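Local coordinates for CBS domain-containing protein (Agrobacterium tumefaciens, PDB 3FHM), which binds AMP and NADH through a pair of CBS domains, and is otherwise of unknown function, at residues G47-T52 with G72-R77; M116-G121 with R125-E130. All coordinates share one frame; numbering follows the deposited sequence.

Contact 1 (G47-T52 with G72-R77); sequences GEAAGT and GIFTER. With AMP (adenosine monophosphate), chain E; NAI (1,4-dihydronicotinamide adenine dinucleotide), chain O.
Ala49 meets Phe74 across this contact, its methyl group turned from helix 46-56 toward the end of strand 70-75. Ala49 CB lies 3.8 Å from Phe74 CE2 and 4.0 Å from Phe74 CD2. The CD2-CE2 part of the ring does the touching, and the methyl approaches it obliquely. Phe74 reaches the helix because its CG stands opposite the backbone N (chi1 172°), which carries the ring out from the strand. Next along the helix, Ala50 adds little: its backbone N comes within 4.4 Å of Phe74 CE2. Ala50 also packs on Val83 of the second subunit. Ile46 and Leu53, on the same helix, also pack on the ring, as does Val95. Helix 46-56 thus packs on strand 70-75 within a CBS domain. The other flank of the strand serves the nucleotides. Ile73 CD1 touches the adenine at N7. Thr75 is the N-cap of helix 76-86: its OG1 accepts from Arg77 N at 3.0 Å and donates to AMP O2P at 2.8 Å. The hydroxyl thus ties the phosphate to the start of the helix. Two residues on, Arg77 NH2 donates to NAI O1A at 3.0 Å in a nearly straight bond (166°), with the oxygen at the edge of the guanidinium group, in its plane. Arg77 NE forms a salt bridge with Glu76 of the second subunit.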
# COMPACT_ATOMS: atom_id res chain seq x y z
N GLY A 47 12.04 -11.25 -7.40
CA GLY A 47 12.33 -11.74 -6.05
C GLY A 47 13.31 -10.88 -5.27
O GLY A 47 13.22 -10.81 -4.04
N GLU A 48 14.24 -10.25 -5.98
CA GLU A 48 15.21 -9.36 -5.36
C GLU A 48 14.67 -7.95 -5.15
O GLU A 48 15.05 -7.29 -4.18
CB GLU A 48 16.52 -9.32 -6.17
CG GLU A 48 16.88 -10.64 -6.84
CD GLU A 48 18.08 -10.55 -7.78
OE1 GLU A 48 17.96 -9.97 -8.86
OE2 GLU A 48 19.16 -11.08 -7.45
N ALA A 49 13.82 -7.46 -6.06
CA ALA A 49 13.09 -6.22 -5.83
C ALA A 49 12.29 -6.33 -4.54
O ALA A 49 12.35 -5.42 -3.69
CB ALA A 49 12.19 -5.98 -6.89
N ALA A 50 11.59 -7.44 -4.34
CA ALA A 50 10.90 -7.64 -3.08
C ALA A 50 11.87 -7.57 -1.90
O ALA A 50 11.51 -7.01 -0.89
CB ALA A 50 10.14 -8.93 -3.07
N GLY A 51 13.08 -8.12 -1.99
CA GLY A 51 14.00 -8.10 -0.86
C GLY A 51 14.42 -6.68 -0.54
O GLY A 51 14.61 -6.33 0.63
N THR A 52 14.54 -5.83 -1.58
CA THR A 52 14.82 -4.41 -1.39
C THR A 52 13.65 -3.66 -0.74
O THR A 52 13.85 -2.92 0.30
CB THR A 52 15.26 -3.72 -2.68
OG1 THR A 52 16.36 -4.46 -3.23
CG2 THR A 52 15.65 -2.21 -2.39
N GLY A 72 10.37 2.99 -15.04
CA GLY A 72 9.10 2.55 -14.48
C GLY A 72 9.12 2.42 -12.97
O GLY A 72 10.08 2.86 -12.24
N ILE A 73 8.07 1.81 -12.44
CA ILE A 73 7.89 1.80 -11.00
C ILE A 73 7.27 0.43 -10.64
O ILE A 73 6.39 -0.10 -11.34
CB ILE A 73 7.10 3.09 -10.55
CG1 ILE A 73 7.08 3.24 -9.06
CG2 ILE A 73 5.64 3.09 -11.01
CD1 ILE A 73 6.00 4.22 -8.70
N PHE A 74 7.80 -0.19 -9.59
CA PHE A 74 7.36 -1.51 -9.14
C PHE A 74 6.92 -1.39 -7.68
O PHE A 74 7.69 -0.86 -6.85
CB PHE A 74 8.53 -2.52 -9.29
CG PHE A 74 8.26 -3.90 -8.67
CD1 PHE A 74 7.62 -4.90 -9.42
CD2 PHE A 74 8.70 -4.19 -7.36
CE1 PHE A 74 7.38 -6.17 -8.89
CE2 PHE A 74 8.47 -5.48 -6.76
CZ PHE A 74 7.80 -6.48 -7.55
N THR A 75 5.72 -1.86 -7.36
CA THR A 75 5.23 -1.80 -5.94
C THR A 75 4.81 -3.18 -5.48
O THR A 75 4.62 -4.15 -6.35
CB THR A 75 3.97 -0.88 -5.81
OG1 THR A 75 2.78 -1.53 -6.33
CG2 THR A 75 4.19 0.45 -6.54
N GLU A 76 4.60 -3.29 -4.16
CA GLU A 76 3.97 -4.52 -3.60
C GLU A 76 2.71 -5.03 -4.43
O GLU A 76 2.41 -6.24 -4.49
CB GLU A 76 3.63 -4.32 -2.12
CG GLU A 76 2.76 -3.05 -1.85
CD GLU A 76 2.99 -2.35 -0.47
OE1 GLU A 76 2.66 -1.14 -0.41
OE2 GLU A 76 3.45 -2.97 0.53
N ARG A 77 1.97 -4.09 -5.05
CA ARG A 77 0.80 -4.51 -5.75
C ARG A 77 1.18 -5.24 -7.06
O ARG A 77 0.51 -6.20 -7.43
CB ARG A 77 -0.13 -3.34 -5.99
CG ARG A 77 -1.35 -3.66 -6.89
CD ARG A 77 -2.35 -4.48 -6.14
NE ARG A 77 -2.67 -3.96 -4.81
CZ ARG A 77 -3.78 -3.28 -4.51
NH1 ARG A 77 -4.68 -3.07 -5.47
NH2 ARG A 77 -3.98 -2.83 -3.26
P AMP E . 0.52 1.30 -5.35
O1P AMP E . 1.45 2.38 -5.75
O2P AMP E . 1.13 0.08 -4.76
O3P AMP E . -0.72 1.86 -4.67
O5' AMP E . 0.27 0.84 -6.87
C5' AMP E . -0.70 -0.09 -7.40
C4' AMP E . -0.49 -0.04 -8.92
O4' AMP E . -0.34 1.30 -9.34
C3' AMP E . 0.82 -0.70 -9.34
O3' AMP E . 0.78 -1.31 -10.62
C2' AMP E . 1.75 0.43 -9.52
O2' AMP E . 2.67 0.07 -10.52
C1' AMP E . 0.87 1.49 -10.03
N9 AMP E . 1.56 2.77 -9.77
C8 AMP E . 2.26 3.20 -8.68
N7 AMP E . 2.82 4.45 -8.83
C5 AMP E . 2.43 4.83 -10.03
C6 AMP E . 2.65 6.03 -10.82
N6 AMP E . 3.37 7.06 -10.33
N1 AMP E . 2.08 6.05 -12.04
C2 AMP E . 1.36 5.01 -12.56
N3 AMP E . 1.12 3.87 -11.92
C4 AMP E . 1.63 3.74 -10.65
PA NAI O . -7.10 -1.59 -0.87
O1A NAI O . -6.52 -1.64 -2.29
O2A NAI O . -6.84 -2.67 0.17
O5B NAI O . -8.67 -1.25 -0.94
C5B NAI O . -9.34 -1.05 -2.17
C4B NAI O . -10.80 -1.17 -1.75
O4B NAI O . -11.08 -2.48 -1.23
C3B NAI O . -11.16 -0.26 -0.58
O3B NAI O . -12.50 0.16 -0.84
C2B NAI O . -11.11 -1.14 0.67
O2B NAI O . -12.17 -0.79 1.52
C1B NAI O . -11.55 -2.47 0.12
N9A NAI O . -11.06 -3.70 0.79
C8A NAI O . -9.77 -4.04 1.03
N7A NAI O . -9.65 -5.29 1.58
C5A NAI O . -10.90 -5.81 1.68
C6A NAI O . -11.51 -7.08 2.18
N6A NAI O . -10.77 -8.09 2.71
N1A NAI O . -12.85 -7.21 2.11
C2A NAI O . -13.63 -6.25 1.61
N3A NAI O . -13.15 -5.08 1.18
C4A NAI O . -11.81 -4.78 1.16
O3 NAI O . -6.65 -0.25 -0.01
PN NAI O . -6.11 1.22 -0.46
O1N NAI O . -4.64 1.15 -0.24
O2N NAI O . -6.93 2.31 0.20
O5D NAI O . -6.38 1.37 -2.05
C5D NAI O . -5.47 1.11 -3.12
C4D NAI O . -5.60 2.18 -4.19
O4D NAI O . -6.94 2.49 -4.54
C3D NAI O . -5.11 3.46 -3.59
O3D NAI O . -4.15 4.00 -4.52
C2D NAI O . -6.31 4.33 -3.31
O2D NAI O . -5.92 5.69 -3.50
C1D NAI O . -7.36 3.84 -4.29
N1N NAI O . -8.77 3.69 -3.79
C2N NAI O . -9.83 4.18 -4.49
C3N NAI O . -11.18 3.99 -4.08
C7N NAI O . -12.34 4.57 -4.88
O7N NAI O . -13.50 4.63 -4.41
N7N NAI O . -12.01 5.02 -6.10
C4N NAI O . -11.46 3.27 -2.91
C5N NAI O . -10.35 2.77 -2.22
C6N NAI O . -9.03 2.98 -2.67

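Contact 2 (M116-G121 with R125-E130). With AMP (adenosine monophosphate), chain E; NAI (1,4-dihydronicotinamide adenine dinucleotide), chain O.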
# COMPACT_ATOMS: atom_id res chain seq x y z
N MET A 116 -4.10 13.95 -3.63
CA MET A 116 -5.17 13.02 -3.26
C MET A 116 -6.09 12.66 -4.42
O MET A 116 -6.57 11.54 -4.51
CB MET A 116 -6.03 13.63 -2.16
CG MET A 116 -5.44 13.62 -0.79
SD MET A 116 -6.54 14.57 0.31
CE MET A 116 -6.00 13.97 1.94
N GLU A 117 -6.33 13.60 -5.31
CA GLU A 117 -7.23 13.38 -6.40
C GLU A 117 -6.54 12.52 -7.44
O GLU A 117 -7.14 11.58 -7.97
CB GLU A 117 -7.56 14.74 -6.95
CG GLU A 117 -8.64 14.91 -7.94
CD GLU A 117 -8.52 16.35 -8.48
OE1 GLU A 117 -7.88 17.20 -7.78
OE2 GLU A 117 -9.01 16.64 -9.60
N ILE A 118 -5.26 12.80 -7.70
CA ILE A 118 -4.45 11.92 -8.57
C ILE A 118 -4.41 10.46 -8.06
O ILE A 118 -4.60 9.51 -8.86
CB ILE A 118 -2.99 12.45 -8.76
CG1 ILE A 118 -2.94 13.54 -9.86
CG2 ILE A 118 -1.93 11.27 -8.91
CD1 ILE A 118 -2.17 14.77 -9.39
N MET A 119 -4.17 10.29 -6.75
CA MET A 119 -4.06 8.96 -6.12
C MET A 119 -5.40 8.23 -6.16
O MET A 119 -5.46 7.05 -6.57
CB MET A 119 -3.50 9.02 -4.69
CG MET A 119 -2.05 9.60 -4.52
SD MET A 119 -1.36 9.48 -2.83
CE MET A 119 0.21 10.28 -2.98
N THR A 120 -6.47 8.93 -5.81
CA THR A 120 -7.78 8.33 -5.90
C THR A 120 -8.12 7.94 -7.36
O THR A 120 -8.42 6.79 -7.59
CB THR A 120 -8.87 9.23 -5.30
OG1 THR A 120 -8.43 9.66 -4.01
CG2 THR A 120 -10.17 8.45 -5.15
N GLY A 121 -8.08 8.89 -8.30
CA GLY A 121 -8.53 8.65 -9.67
C GLY A 121 -7.73 7.63 -10.44
O GLY A 121 -8.30 6.71 -11.05
N ARG A 125 -0.71 4.82 -5.22
CA ARG A 125 -0.40 5.38 -3.90
C ARG A 125 0.97 6.06 -3.79
O ARG A 125 1.44 6.45 -2.66
CB ARG A 125 -0.39 4.20 -2.91
CG ARG A 125 -1.76 3.73 -2.46
CD ARG A 125 -1.77 2.64 -1.37
NE ARG A 125 -1.32 1.34 -1.87
CZ ARG A 125 -1.60 0.16 -1.34
NH1 ARG A 125 -1.11 -0.93 -1.85
NH2 ARG A 125 -2.38 0.04 -0.32
N HIS A 126 1.66 6.13 -4.94
CA HIS A 126 3.03 6.63 -4.98
C HIS A 126 3.10 7.62 -6.13
O HIS A 126 2.58 7.35 -7.27
CB HIS A 126 4.03 5.48 -5.11
CG HIS A 126 4.21 4.68 -3.84
ND1 HIS A 126 3.68 3.41 -3.68
CD2 HIS A 126 4.85 4.99 -2.67
CE1 HIS A 126 4.03 2.96 -2.48
NE2 HIS A 126 4.72 3.90 -1.84
N VAL A 127 3.63 8.81 -5.81
CA VAL A 127 3.91 9.78 -6.89
C VAL A 127 5.31 10.40 -6.80
O VAL A 127 5.63 11.06 -5.81
CB VAL A 127 2.71 10.81 -7.22
CG1 VAL A 127 1.45 10.54 -6.42
CG2 VAL A 127 3.15 12.29 -7.14
N PRO A 128 6.18 10.07 -7.80
CA PRO A 128 7.55 10.54 -7.96
C PRO A 128 7.51 12.04 -8.19
O PRO A 128 6.65 12.50 -8.96
CB PRO A 128 8.03 9.82 -9.25
CG PRO A 128 7.21 8.63 -9.35
CD PRO A 128 5.83 9.12 -8.88
N VAL A 129 8.41 12.78 -7.56
CA VAL A 129 8.53 14.26 -7.78
C VAL A 129 9.60 14.67 -8.83
O VAL A 129 10.78 14.25 -8.78
CB VAL A 129 8.69 15.09 -6.42
CG1 VAL A 129 8.55 16.60 -6.67
CG2 VAL A 129 7.69 14.67 -5.36
N GLU A 130 9.16 15.48 -9.79
CA GLU A 130 10.03 16.00 -10.87
C GLU A 130 10.24 17.54 -10.82
O GLU A 130 9.37 18.28 -10.39
CB GLU A 130 9.46 15.57 -12.23
CG GLU A 130 9.85 16.43 -13.39
CD GLU A 130 8.65 16.84 -14.21
OE1 GLU A 130 7.81 15.93 -14.48
OE2 GLU A 130 8.55 18.05 -14.56
P AMP E . 0.52 1.30 -5.35
O1P AMP E . 1.45 2.38 -5.75
O2P AMP E . 1.13 0.08 -4.76
O3P AMP E . -0.72 1.86 -4.67
O5' AMP E . 0.27 0.84 -6.87
C5' AMP E . -0.70 -0.09 -7.40
C4' AMP E . -0.49 -0.04 -8.92
O4' AMP E . -0.34 1.30 -9.34
C3' AMP E . 0.82 -0.70 -9.34
O3' AMP E . 0.78 -1.31 -10.62
C2' AMP E . 1.75 0.43 -9.52
O2' AMP E . 2.67 0.07 -10.52
C1' AMP E . 0.87 1.49 -10.03
N9 AMP E . 1.56 2.77 -9.77
C8 AMP E . 2.26 3.20 -8.68
N7 AMP E . 2.82 4.45 -8.83
C5 AMP E . 2.43 4.83 -10.03
C6 AMP E . 2.65 6.03 -10.82
N6 AMP E . 3.37 7.06 -10.33
N1 AMP E . 2.08 6.05 -12.04
C2 AMP E . 1.36 5.01 -12.56
N3 AMP E . 1.12 3.87 -11.92
C4 AMP E . 1.63 3.74 -10.65
PA NAI O . -7.10 -1.59 -0.87
O1A NAI O . -6.52 -1.64 -2.29
O2A NAI O . -6.84 -2.67 0.17
O5B NAI O . -8.67 -1.25 -0.94
C5B NAI O . -9.34 -1.05 -2.17
C4B NAI O . -10.80 -1.17 -1.75
O4B NAI O . -11.08 -2.48 -1.23
C3B NAI O . -11.16 -0.26 -0.58
O3B NAI O . -12.50 0.16 -0.84
C2B NAI O . -11.11 -1.14 0.67
O2B NAI O . -12.17 -0.79 1.52
C1B NAI O . -11.55 -2.47 0.12
N9A NAI O . -11.06 -3.70 0.79
C8A NAI O . -9.77 -4.04 1.03
N7A NAI O . -9.65 -5.29 1.58
C5A NAI O . -10.90 -5.81 1.68
C6A NAI O . -11.51 -7.08 2.18
N6A NAI O . -10.77 -8.09 2.71
N1A NAI O . -12.85 -7.21 2.11
C2A NAI O . -13.63 -6.25 1.61
N3A NAI O . -13.15 -5.08 1.18
C4A NAI O . -11.81 -4.78 1.16
O3 NAI O . -6.65 -0.25 -0.01
PN NAI O . -6.11 1.22 -0.46
O1N NAI O . -4.64 1.15 -0.24
O2N NAI O . -6.93 2.31 0.20
O5D NAI O . -6.38 1.37 -2.05
C5D NAI O . -5.47 1.11 -3.12
C4D NAI O . -5.60 2.18 -4.19
O4D NAI O . -6.94 2.49 -4.54
C3D NAI O . -5.11 3.46 -3.59
O3D NAI O . -4.15 4.00 -4.52
C2D NAI O . -6.31 4.33 -3.31
O2D NAI O . -5.92 5.69 -3.50
C1D NAI O . -7.36 3.84 -4.29
N1N NAI O . -8.77 3.69 -3.79
C2N NAI O . -9.83 4.18 -4.49
C3N NAI O . -11.18 3.99 -4.08
C7N NAI O . -12.34 4.57 -4.88
O7N NAI O . -13.50 4.63 -4.41
N7N NAI O . -12.01 5.02 -6.10
C4N NAI O . -11.46 3.27 -2.91
C5N NAI O . -10.35 2.77 -2.22
C6N NAI O . -9.03 2.98 -2.67
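Met119 and Val127 form the tight part of this contact. Their side chains cross at about a right angle, with Met119 CE 3.7 Å from Val127 CG1. The methionine is extended beyond CG (chi2 -173°, chi3 -177°), which carries its methyl from helix 112-122 down to strand 126-131. The same methyl lies 4.0 Å from Arg125 O. Ile139 of the next strand and Ile141 and Val144 of helix 141-147 also pack on Met119. Toward the partly exposed side the fit is looser: Ile118 CG2 only reaches Val127 CG1 at 4.3 Å. The side chains of Arg125 and His126 leave the backbone away from the helix, and their polar groups bond the ligands. Arg125 NE donates to AMP O3P at 2.9 Å, and NAI C5D lies over one guanidinium face. Arg125 NH1 makes a salt bridge with Glu76 of the second subunit. His126 ND1 donates to AMP O1P at 3.2 Å, with the oxygen near the ring plane. From the helix, Met119 O takes a weak bond from NAI O2D. A short turn thus joins helix to strand within a CBS domain. Its last residue, Arg125, and the first strand residue, His126, both bind the phosphate in the AMP site.

How the contacts relate
Both contacts are buried, and each packs a helix on a strand within its own CBS domain range. In both the helix precedes the strand. In contact 1 the two segments are 20 residues apart, the strand leads into helix 76-86, and an aromatic ring meets small alanines. In contact 2 a short loop joins them, and the apolar side chains of Met119, Ile118 and Val127 pack over a larger area. Their centres are 18 Å apart, on opposite sides of the chain's centre. Even so, their polar ends converge on the same AMP and NAI. The methyl of Thr75 packs near His126, and Ile73 near the same residue. Arg77 and Arg125 also come close, gathered round the ligand phosphates at the subunit interface.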